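Side-chain contacts in uncharacterized protein (Bacteroides ovatus CL02T12C04, PDB 6PTM), which probably acts as an exo-carrageenase of glycoside hydrolase family 42, hydrolysing carrageenan, a sulfated galactan, from the chain ends: residues A[266-271]-A[379-384]; A[214-219]-A[272-277]; A[232-237]-A[243-248]. All coordinates share one frame; numbering follows the deposited sequence.

Contact 1 (A[266-271]-A[379-384])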
loop_
_atom_site.group_PDB
_atom_site.type_symbol
_atom_site.label_atom_id
_atom_site.label_comp_id
_atom_site.label_asym_id
_atom_site.label_seq_id
_atom_site.Cartn_x
_atom_site.Cartn_y
_atom_site.Cartn_z
ATOM N N VAL A 266 -0.366 -18.832 24.246
ATOM C CA VAL A 266 0.600 -19.370 23.253
ATOM C C VAL A 266 1.341 -18.190 22.610
ATOM O O VAL A 266 2.599 -18.232 22.506
ATOM C CB VAL A 266 -0.070 -20.312 22.225
ATOM C CG1 VAL A 266 0.862 -20.606 21.064
ATOM C CG2 VAL A 266 -0.539 -21.623 22.857
ATOM N N ASN A 267 0.606 -17.154 22.206
ATOM C CA ASN A 267 1.236 -15.963 21.596
ATOM C C ASN A 267 2.180 -15.307 22.612
ATOM O O ASN A 267 3.288 -14.959 22.204
ATOM C CB ASN A 267 0.183 -15.010 21.031
ATOM C CG ASN A 267 -0.319 -15.511 19.702
ATOM O OD1 ASN A 267 0.226 -15.179 18.647
ATOM N ND2 ASN A 267 -1.332 -16.348 19.740
ATOM N N SER A 268 1.753 -15.121 23.861
ATOM C CA SER A 268 2.581 -14.551 24.963
ATOM C C SER A 268 3.859 -15.394 25.116
ATOM O O SER A 268 4.947 -14.813 25.214
ATOM C CB SER A 268 1.807 -14.449 26.251
ATOM O OG SER A 268 0.831 -13.415 26.135
ATOM N N ASP A 269 3.729 -16.718 25.039
ATOM C CA ASP A 269 4.872 -17.651 25.232
ATOM C C ASP A 269 5.823 -17.526 24.041
ATOM O O ASP A 269 7.058 -17.489 24.270
ATOM C CB ASP A 269 4.406 -19.093 25.471
ATOM C CG ASP A 269 3.922 -19.370 26.883
ATOM O OD1 ASP A 269 4.169 -18.557 27.756
ATOM O OD2 ASP A 269 3.341 -20.422 27.083
ATOM N N LEU A 270 5.285 -17.483 22.819
ATOM C CA LEU A 270 6.120 -17.287 21.614
ATOM C C LEU A 270 6.952 -16.012 21.783
ATOM O O LEU A 270 8.201 -16.096 21.636
ATOM C CB LEU A 270 5.275 -17.247 20.329
ATOM C CG LEU A 270 6.097 -17.117 19.052
ATOM C CD1 LEU A 270 7.023 -18.321 18.872
ATOM C CD2 LEU A 270 5.203 -16.979 17.829
ATOM N N ILE A 271 6.310 -14.900 22.144
ATOM C CA ILE A 271 6.973 -13.566 22.106
ATOM C C ILE A 271 8.031 -13.492 23.212
ATOM O O ILE A 271 9.140 -13.076 22.928
ATOM C CB ILE A 271 5.886 -12.485 22.157
ATOM C CG1 ILE A 271 5.143 -12.435 20.823
ATOM C CG2 ILE A 271 6.457 -11.138 22.499
ATOM C CD1 ILE A 271 3.799 -11.732 20.874
ATOM N N LYS A 379 1.186 -6.356 19.933
ATOM C CA LYS A 379 2.135 -5.228 20.042
ATOM C C LYS A 379 2.553 -5.024 21.502
ATOM O O LYS A 379 3.790 -4.904 21.745
ATOM C CB LYS A 379 1.546 -3.930 19.482
ATOM C CG LYS A 379 2.399 -2.700 19.753
ATOM C CD LYS A 379 1.829 -1.389 19.263
ATOM C CE LYS A 379 0.439 -1.111 19.787
ATOM N NZ LYS A 379 0.049 0.310 19.567
ATOM N N ASN A 380 1.617 -5.036 22.455
ATOM C CA ASN A 380 1.988 -4.791 23.882
ATOM C C ASN A 380 2.849 -5.951 24.389
ATOM O O ASN A 380 3.801 -5.664 25.111
ATOM C CB ASN A 380 0.806 -4.487 24.800
ATOM C CG ASN A 380 0.045 -3.265 24.335
ATOM O OD1 ASN A 380 0.619 -2.344 23.729
ATOM N ND2 ASN A 380 -1.266 -3.280 24.549
ATOM N N GLU A 381 2.638 -7.188 23.934
ATOM C CA GLU A 381 3.522 -8.320 24.327
ATOM C C GLU A 381 4.935 -8.114 23.774
ATOM O O GLU A 381 5.889 -8.235 24.585
ATOM C CB GLU A 381 2.950 -9.684 23.945
ATOM C CG GLU A 381 1.656 -9.992 24.674
ATOM C CD GLU A 381 1.799 -10.101 26.186
ATOM O OE1 GLU A 381 2.379 -11.081 26.640
ATOM O OE2 GLU A 381 1.448 -9.136 26.890
ATOM N N ILE A 382 5.075 -7.762 22.489
ATOM C CA ILE A 382 6.399 -7.524 21.853
ATOM C C ILE A 382 7.105 -6.409 22.620
ATOM O O ILE A 382 8.263 -6.624 22.985
ATOM C CB ILE A 382 6.272 -7.228 20.351
ATOM C CG1 ILE A 382 5.785 -8.464 19.590
ATOM C CG2 ILE A 382 7.571 -6.698 19.782
ATOM C CD1 ILE A 382 5.309 -8.172 18.201
ATOM N N ARG A 383 6.412 -5.307 22.942
ATOM C CA ARG A 383 7.026 -4.119 23.583
ATOM C C ARG A 383 7.596 -4.439 24.976
ATOM O O ARG A 383 8.563 -3.751 25.330
ATOM C CB ARG A 383 6.041 -2.951 23.628
ATOM C CG ARG A 383 5.780 -2.368 22.249
ATOM C CD ARG A 383 6.828 -1.362 21.806
ATOM N NE ARG A 383 6.785 -0.231 22.707
ATOM C CZ ARG A 383 5.829 0.682 22.723
ATOM N NH1 ARG A 383 4.851 0.619 21.832
ATOM N NH2 ARG A 383 5.866 1.648 23.635
ATOM N N LYS A 384 7.054 -5.431 25.696
ATOM C CA LYS A 384 7.569 -5.922 27.005
ATOM C C LYS A 384 9.011 -6.403 26.860
ATOM O O LYS A 384 9.741 -6.183 27.793
ATOM C CB LYS A 384 6.774 -7.101 27.558
ATOM C CG LYS A 384 5.395 -6.703 28.063
ATOM C CD LYS A 384 4.645 -7.795 28.791
ATOM C CE LYS A 384 3.207 -7.389 29.064
ATOM N NZ LYS A 384 2.426 -8.571 29.461
HETATM O O HOH W 1 4.632 -12.230 26.567
#

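Contact 2 (A[214-219]-A[272-277])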
loop_
_atom_site.group_PDB
_atom_site.type_symbol
_atom_site.label_atom_id
_atom_site.label_comp_id
_atom_site.label_asym_id
_atom_site.label_seq_id
_atom_site.Cartn_x
_atom_site.Cartn_y
_atom_site.Cartn_z
ATOM N N ASN A 214 18.298 -21.879 18.428
ATOM C CA ASN A 214 19.631 -21.994 17.789
ATOM C C ASN A 214 19.785 -20.894 16.735
ATOM O O ASN A 214 20.862 -20.234 16.714
ATOM C CB ASN A 214 19.837 -23.369 17.151
ATOM C CG ASN A 214 20.107 -24.435 18.196
ATOM O OD1 ASN A 214 20.570 -24.115 19.272
ATOM N ND2 ASN A 214 19.890 -25.702 17.877
ATOM N N GLU A 215 18.759 -20.683 15.911
ATOM C CA GLU A 215 18.833 -19.672 14.832
ATOM C C GLU A 215 19.005 -18.301 15.469
ATOM O O GLU A 215 19.937 -17.571 15.079
ATOM C CB GLU A 215 17.597 -19.752 13.957
ATOM C CG GLU A 215 17.878 -19.313 12.544
ATOM C CD GLU A 215 16.620 -19.205 11.707
ATOM O OE1 GLU A 215 15.663 -20.017 11.926
ATOM O OE2 GLU A 215 16.577 -18.290 10.876
ATOM N N LEU A 216 18.187 -17.978 16.465
ATOM C CA LEU A 216 18.206 -16.619 17.074
ATOM C C LEU A 216 19.519 -16.385 17.820
ATOM O O LEU A 216 19.975 -15.248 17.847
ATOM C CB LEU A 216 17.012 -16.450 18.013
ATOM C CG LEU A 216 15.678 -16.305 17.297
ATOM C CD1 LEU A 216 14.555 -16.388 18.294
ATOM C CD2 LEU A 216 15.634 -15.000 16.513
ATOM N N GLN A 217 20.107 -17.413 18.429
ATOM C CA GLN A 217 21.380 -17.232 19.187
ATOM C C GLN A 217 22.495 -16.904 18.201
ATOM O O GLN A 217 23.374 -16.156 18.590
ATOM C CB GLN A 217 21.761 -18.490 19.976
ATOM C CG GLN A 217 20.917 -18.671 21.225
ATOM C CD GLN A 217 21.273 -19.920 21.984
ATOM O OE1 GLN A 217 21.807 -20.872 21.434
ATOM N NE2 GLN A 217 20.985 -19.907 23.266
ATOM N N GLU A 218 22.466 -17.514 17.015
ATOM C CA GLU A 218 23.533 -17.412 15.986
ATOM C C GLU A 218 23.305 -16.203 15.066
ATOM O O GLU A 218 24.258 -15.748 14.455
ATOM C CB GLU A 218 23.552 -18.646 15.095
ATOM C CG GLU A 218 24.137 -19.865 15.770
ATOM C CD GLU A 218 24.663 -20.850 14.748
ATOM O OE1 GLU A 218 23.852 -21.626 14.188
ATOM O OE2 GLU A 218 25.875 -20.785 14.477
ATOM N N LYS A 219 22.081 -15.720 14.952
ATOM C CA LYS A 219 21.753 -14.739 13.889
ATOM C C LYS A 219 22.494 -13.420 14.147
ATOM O O LYS A 219 22.368 -12.823 15.205
ATOM C CB LYS A 219 20.237 -14.597 13.803
ATOM C CG LYS A 219 19.746 -13.750 12.654
ATOM C CD LYS A 219 18.237 -13.741 12.557
ATOM C CE LYS A 219 17.791 -12.761 11.507
ATOM N NZ LYS A 219 18.361 -13.137 10.207
ATOM N N LYS A 272 7.698 -13.955 24.417
ATOM C CA LYS A 272 8.572 -14.042 25.622
ATOM C C LYS A 272 9.828 -14.862 25.292
ATOM O O LYS A 272 10.905 -14.457 25.706
ATOM C CB LYS A 272 7.700 -14.681 26.709
ATOM C CG LYS A 272 8.259 -14.887 28.103
ATOM C CD LYS A 272 7.150 -15.355 29.057
ATOM C CE LYS A 272 7.530 -16.512 29.950
ATOM N NZ LYS A 272 8.628 -16.131 30.867
ATOM N N GLY A 273 9.702 -15.930 24.507
ATOM C CA GLY A 273 10.783 -16.906 24.308
ATOM C C GLY A 273 11.667 -16.559 23.123
ATOM O O GLY A 273 12.718 -17.230 22.967
ATOM N N THR A 274 11.281 -15.555 22.319
ATOM C CA THR A 274 11.974 -15.235 21.053
ATOM C C THR A 274 12.437 -13.780 21.052
ATOM O O THR A 274 13.599 -13.550 20.729
ATOM C CB THR A 274 11.092 -15.556 19.834
ATOM O OG1 THR A 274 9.888 -14.776 19.879
ATOM C CG2 THR A 274 10.769 -17.033 19.762
ATOM N N VAL A 275 11.559 -12.829 21.365
ATOM C CA VAL A 275 11.851 -11.387 21.135
ATOM C C VAL A 275 13.059 -10.934 21.944
ATOM O O VAL A 275 13.815 -10.137 21.405
ATOM C CB VAL A 275 10.586 -10.517 21.312
ATOM C CG1 VAL A 275 10.879 -9.038 21.443
ATOM C CG2 VAL A 275 9.651 -10.772 20.160
ATOM N N PRO A 276 13.385 -11.426 23.171
ATOM C CA PRO A 276 14.631 -11.018 23.830
ATOM C C PRO A 276 15.915 -11.204 23.000
ATOM O O PRO A 276 16.821 -10.466 23.185
ATOM C CB PRO A 276 14.667 -11.902 25.089
ATOM C CG PRO A 276 13.197 -12.057 25.407
ATOM C CD PRO A 276 12.581 -12.305 24.040
ATOM N N TYR A 277 15.952 -12.161 22.086
ATOM C CA TYR A 277 17.111 -12.404 21.198
ATOM C C TYR A 277 17.160 -11.380 20.059
ATOM O O TYR A 277 18.250 -11.193 19.489
ATOM C CB TYR A 277 17.030 -13.809 20.613
ATOM C CG TYR A 277 17.261 -14.912 21.609
ATOM C CD1 TYR A 277 18.532 -15.219 22.058
ATOM C CD2 TYR A 277 16.207 -15.660 22.095
ATOM C CE1 TYR A 277 18.748 -16.268 22.944
ATOM C CE2 TYR A 277 16.399 -16.702 22.989
ATOM C CZ TYR A 277 17.685 -17.021 23.411
ATOM O OH TYR A 277 17.859 -18.052 24.307
#

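Contact 3 (A[232-237]-A[243-248])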
loop_
_atom_site.group_PDB
_atom_site.type_symbol
_atom_site.label_atom_id
_atom_site.label_comp_id
_atom_site.label_asym_id
_atom_site.label_seq_id
_atom_site.Cartn_x
_atom_site.Cartn_y
_atom_site.Cartn_z
ATOM N N SER A 232 -1.260 -19.036 10.780
ATOM C CA SER A 232 -2.011 -20.136 10.118
ATOM C C SER A 232 -1.729 -21.485 10.786
ATOM O O SER A 232 -2.532 -22.380 10.612
ATOM C CB SER A 232 -1.707 -20.207 8.661
ATOM O OG SER A 232 -0.344 -20.462 8.465
ATOM N N ASN A 233 -0.636 -21.596 11.528
ATOM C CA ASN A 233 -0.118 -22.880 12.053
ATOM C C ASN A 233 -0.133 -22.778 13.576
ATOM O O ASN A 233 0.798 -22.188 14.145
ATOM C CB ASN A 233 1.270 -23.181 11.462
ATOM C CG ASN A 233 1.771 -24.577 11.801
ATOM O OD1 ASN A 233 1.095 -25.340 12.505
ATOM N ND2 ASN A 233 2.971 -24.918 11.338
ATOM N N PHE A 234 -1.171 -23.303 14.217
ATOM C CA PHE A 234 -1.317 -23.241 15.682
ATOM C C PHE A 234 -0.909 -24.603 16.242
ATOM O O PHE A 234 -1.237 -25.629 15.658
ATOM C CB PHE A 234 -2.732 -22.768 15.986
ATOM C CG PHE A 234 -2.917 -22.436 17.429
ATOM C CD1 PHE A 234 -2.427 -21.244 17.942
ATOM C CD2 PHE A 234 -3.569 -23.310 18.280
ATOM C CE1 PHE A 234 -2.586 -20.943 19.280
ATOM C CE2 PHE A 234 -3.705 -23.002 19.624
ATOM C CZ PHE A 234 -3.236 -21.817 20.112
ATOM N N PRO A 235 -0.144 -24.689 17.353
ATOM C CA PRO A 235 0.461 -25.974 17.738
ATOM C C PRO A 235 -0.557 -27.076 18.110
ATOM O O PRO A 235 -1.523 -26.797 18.826
ATOM C CB PRO A 235 1.353 -25.617 18.930
ATOM C CG PRO A 235 0.741 -24.342 19.479
ATOM C CD PRO A 235 0.209 -23.600 18.260
ATOM N N LYS A 236 -0.330 -28.304 17.620
ATOM C CA LYS A 236 -1.270 -29.442 17.788
ATOM C C LYS A 236 -1.481 -29.730 19.284
ATOM O O LYS A 236 -2.595 -30.066 19.657
ATOM C CB LYS A 236 -0.778 -30.681 17.024
ATOM C CG LYS A 236 -0.972 -30.589 15.517
ATOM C CD LYS A 236 -2.429 -30.686 15.093
ATOM C CE LYS A 236 -2.703 -30.115 13.718
ATOM N NZ LYS A 236 -1.869 -30.790 12.696
ATOM N N TRP A 237 -0.476 -29.600 20.133
ATOM C CA TRP A 237 -0.684 -29.917 21.569
ATOM C C TRP A 237 -1.794 -29.018 22.132
ATOM O O TRP A 237 -2.576 -29.499 22.983
ATOM C CB TRP A 237 0.608 -29.804 22.372
ATOM C CG TRP A 237 1.100 -28.390 22.484
ATOM C CD1 TRP A 237 2.090 -27.802 21.736
ATOM C CD2 TRP A 237 0.637 -27.381 23.405
ATOM N NE1 TRP A 237 2.266 -26.500 22.134
ATOM C CE2 TRP A 237 1.369 -26.210 23.128
ATOM C CE3 TRP A 237 -0.345 -27.343 24.401
ATOM C CZ2 TRP A 237 1.159 -25.027 23.823
ATOM C CZ3 TRP A 237 -0.570 -26.162 25.072
ATOM C CH2 TRP A 237 0.188 -25.028 24.804
ATOM N N PRO A 243 -9.902 -28.229 21.892
ATOM C CA PRO A 243 -10.242 -28.066 20.486
ATOM C C PRO A 243 -11.045 -26.789 20.210
ATOM O O PRO A 243 -11.047 -26.378 19.071
ATOM C CB PRO A 243 -11.064 -29.324 20.157
ATOM C CG PRO A 243 -10.627 -30.355 21.183
ATOM C CD PRO A 243 -10.285 -29.557 22.417
ATOM N N THR A 244 -11.636 -26.148 21.220
ATOM C CA THR A 244 -12.451 -24.937 20.954
ATOM C C THR A 244 -11.509 -23.824 20.483
ATOM O O THR A 244 -11.969 -22.847 19.892
ATOM C CB THR A 244 -13.346 -24.553 22.135
ATOM O OG1 THR A 244 -12.534 -24.150 23.237
ATOM C CG2 THR A 244 -14.318 -25.669 22.496
ATOM N N VAL A 245 -10.219 -23.990 20.735
ATOM C CA VAL A 245 -9.202 -22.976 20.362
ATOM C C VAL A 245 -9.200 -22.759 18.836
ATOM O O VAL A 245 -8.741 -21.688 18.408
ATOM C CB VAL A 245 -7.831 -23.354 20.958
ATOM C CG1 VAL A 245 -7.119 -24.447 20.146
ATOM C CG2 VAL A 245 -6.989 -22.110 21.129
ATOM N N LYS A 246 -9.763 -23.685 18.050
ATOM C CA LYS A 246 -9.806 -23.632 16.564
ATOM C C LYS A 246 -11.064 -22.904 16.085
ATOM O O LYS A 246 -11.109 -22.536 14.895
ATOM C CB LYS A 246 -9.777 -25.034 15.949
ATOM C CG LYS A 246 -8.534 -25.827 16.290
ATOM C CD LYS A 246 -7.267 -25.259 15.649
ATOM C CE LYS A 246 -7.268 -25.268 14.132
ATOM N NZ LYS A 246 -6.006 -24.666 13.631
ATOM N N ASP A 247 -12.017 -22.612 16.971
ATOM C CA ASP A 247 -13.315 -22.020 16.531
ATOM C C ASP A 247 -13.103 -20.536 16.196
ATOM O O ASP A 247 -12.114 -19.951 16.691
ATOM C CB ASP A 247 -14.414 -22.178 17.586
ATOM C CG ASP A 247 -14.727 -23.625 17.957
ATOM O OD1 ASP A 247 -14.516 -24.506 17.129
ATOM O OD2 ASP A 247 -15.191 -23.836 19.074
ATOM N N GLY A 248 -13.988 -19.967 15.372
ATOM C CA GLY A 248 -14.004 -18.543 15.032
ATOM C C GLY A 248 -12.647 -18.072 14.530
ATOM O O GLY A 248 -12.134 -17.080 15.005
HETATM O O HOH W 2 -4.097 -26.195 15.329
#

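Contact 1 (A[266-271]-A[379-384])
Two successive outer helices of a TIM barrel, the (beta/alpha)8 fold of family 42 glycosidases, lie next to each other where Ser268 and Ile271 of helix 261-278 meet Glu381 and Ile382 of helix 358-385. The segment axes come within 9.6 Å and run in roughly the same direction, 29° apart, with Ser268 opposite Glu381 and Ile271 opposite Ile382. The polar end of the contact centres on the carboxylate of Glu381. Its OE1 lies 2.8 Å from Ser268 OG, but whether the single hydroxyl proton goes there or to Arg264 O is not settled. A water adds a second link, donating to both Ser268 O and Glu381 OE1. The other oxygen, OE2, takes Lys384 NZ on its syn lone pair at 2.8 Å, a salt bridge within the helix. A bend at chi2 (-63°) folds the Glu381 chain, leaving one carboxylate oxygen on the serine side and the other for the lysine. Replacing Glu381 by alanine takes away both oxygens, which would probably leave Lys384 without this counter-charge and the water with one partner fewer across the helices. One turn further on, the contact turns apolar on the side facing the barrel, where Ile382 touches Tyr288 and Leu290 of strand 288-292. Ile271 crosses both partners at about a right angle. Its CG2, anti to the backbone N, rests on the opposing main chain, 3.6 Å from Ile382 N, while CD1 reaches Glu381 CB at 3.8 Å. The same CG2 lies 4.0 Å from Ile382 CG1.

Contact 2 (A[214-219]-A[272-277])
On the outside of the TIM barrel, helix 210-218 runs beside helix 261-278, and Leu216 and Gln217 of the first touch Thr274 and Tyr277 of the second. The segment axes are 9.8 Å apart and only 17° from parallel, and the side chains meet without any hydrogen bond across the contact. Leu216 and Thr274 are the buried pair; Gln217 is exposed. With CG anti to the carbonyl carbon (chi1 -73°) and the chain extended beyond it, Leu216 sends CD1 towards Thr274, 3.9 Å from Thr274 CB. Its nearer carbon serves the second partner: Leu216 CB is 3.7 Å from Tyr277 CB. Leu216 also touches Phe194 of strand 192-197, which ties it to the barrel wall, and Tyr283 of a loop. Thr274 has OG1 between its backbone N and carbonyl carbon, where it hydrogen-bonds to Leu270 O one turn back; CG2 is left on the Leu216 side, 4.1 Å from CD1 of that leucine. The helix is kinked here: Pro276 has no N-H to give, and Tyr277 N bonds instead to Thr274 O at 3.1 Å. Gly273 O and Thr274 O lie at the edge of the Tyr277 ring, in its plane. On the solvent-facing side, the extended Gln217 chain runs alongside the tyrosine and points the same way, its amide plane turned 72° from the ring. Gln217 CG supplies the closest touch of this pair, 3.7 Å from Tyr277 CE1, whereas NE2 stops 3.8 Å from Tyr277 OH.

Contact 3 (A[232-237]-A[243-248])
Phe234 and Lys246 are the closest backbone pair, with CA atoms 8.5 Å apart, so the main chains stay separate and side chains and one water bridge them. Residues 232-235 form a loop leading into helix 236-241, with Pro235 at its N-cap position; residues 243-246 make a 3-10 turn, marked by Lys246 N to Pro243 O at 3.2 Å and Asp247 N to Thr244 O at 2.9 Å. Both belong to the excursion that follows barrel strand 225-230, on the face where TIM-barrel glycosidases generally carry their catalytic groups. The apolar half is Phe234 against Val245. With chi1 at -170°, CG of Phe234 stands opposite the backbone N and the ring is aimed at the turn; its CE2 corner meets both valine methyls, 3.7 Å from Val245 CG2 and equally far from CG1. The approach is oblique. Pro235 CD sits 3.4 Å above one face of the ring, displaced from its centre, and the ring also meets Tyr256 and Val266, so the phenylalanine is packed by several parts of the chain. Val245 itself is tied through backbone hydrogen bonds to Asp257. The polar half runs beside this. Lys246 bends at each of its first three torsions, all near -60°, curling its end back towards the loop. There NZ hydrogen-bonds to Met255 O and gives a second bond to a water, at 3.0 Å, which in turn donates to Phe234 O at 2.9 Å. The lysine ammonium probably serves here as a donor to Met255 O directly and to Phe234 O through the water; its charge would tend to polarise the water towards Phe234 O.

How the contacts relate
All three contacts lie on the same side of the chain's centre and share the beta/alpha units around barrel strands 192-197, 225-230 and 288-292. Helix 261-278 serves contacts 1 and 2 on consecutive turns: their centres are 14 Å apart, and they touch where Ile271 O meets Pro276 CD at 3.7 Å. This helix thus stands between helix 210-218 and helix 358-385. Along the chain the order is 214-219, contact 3, 266-271, 272-277 and 379-384, so contacts 1 and 2 interleave. The centre of contact 3 is 18 Å from contact 1, which it meets through Val266, and 24 Å from contact 2. The three together connect the barrel's outer helices with a loop at its rim.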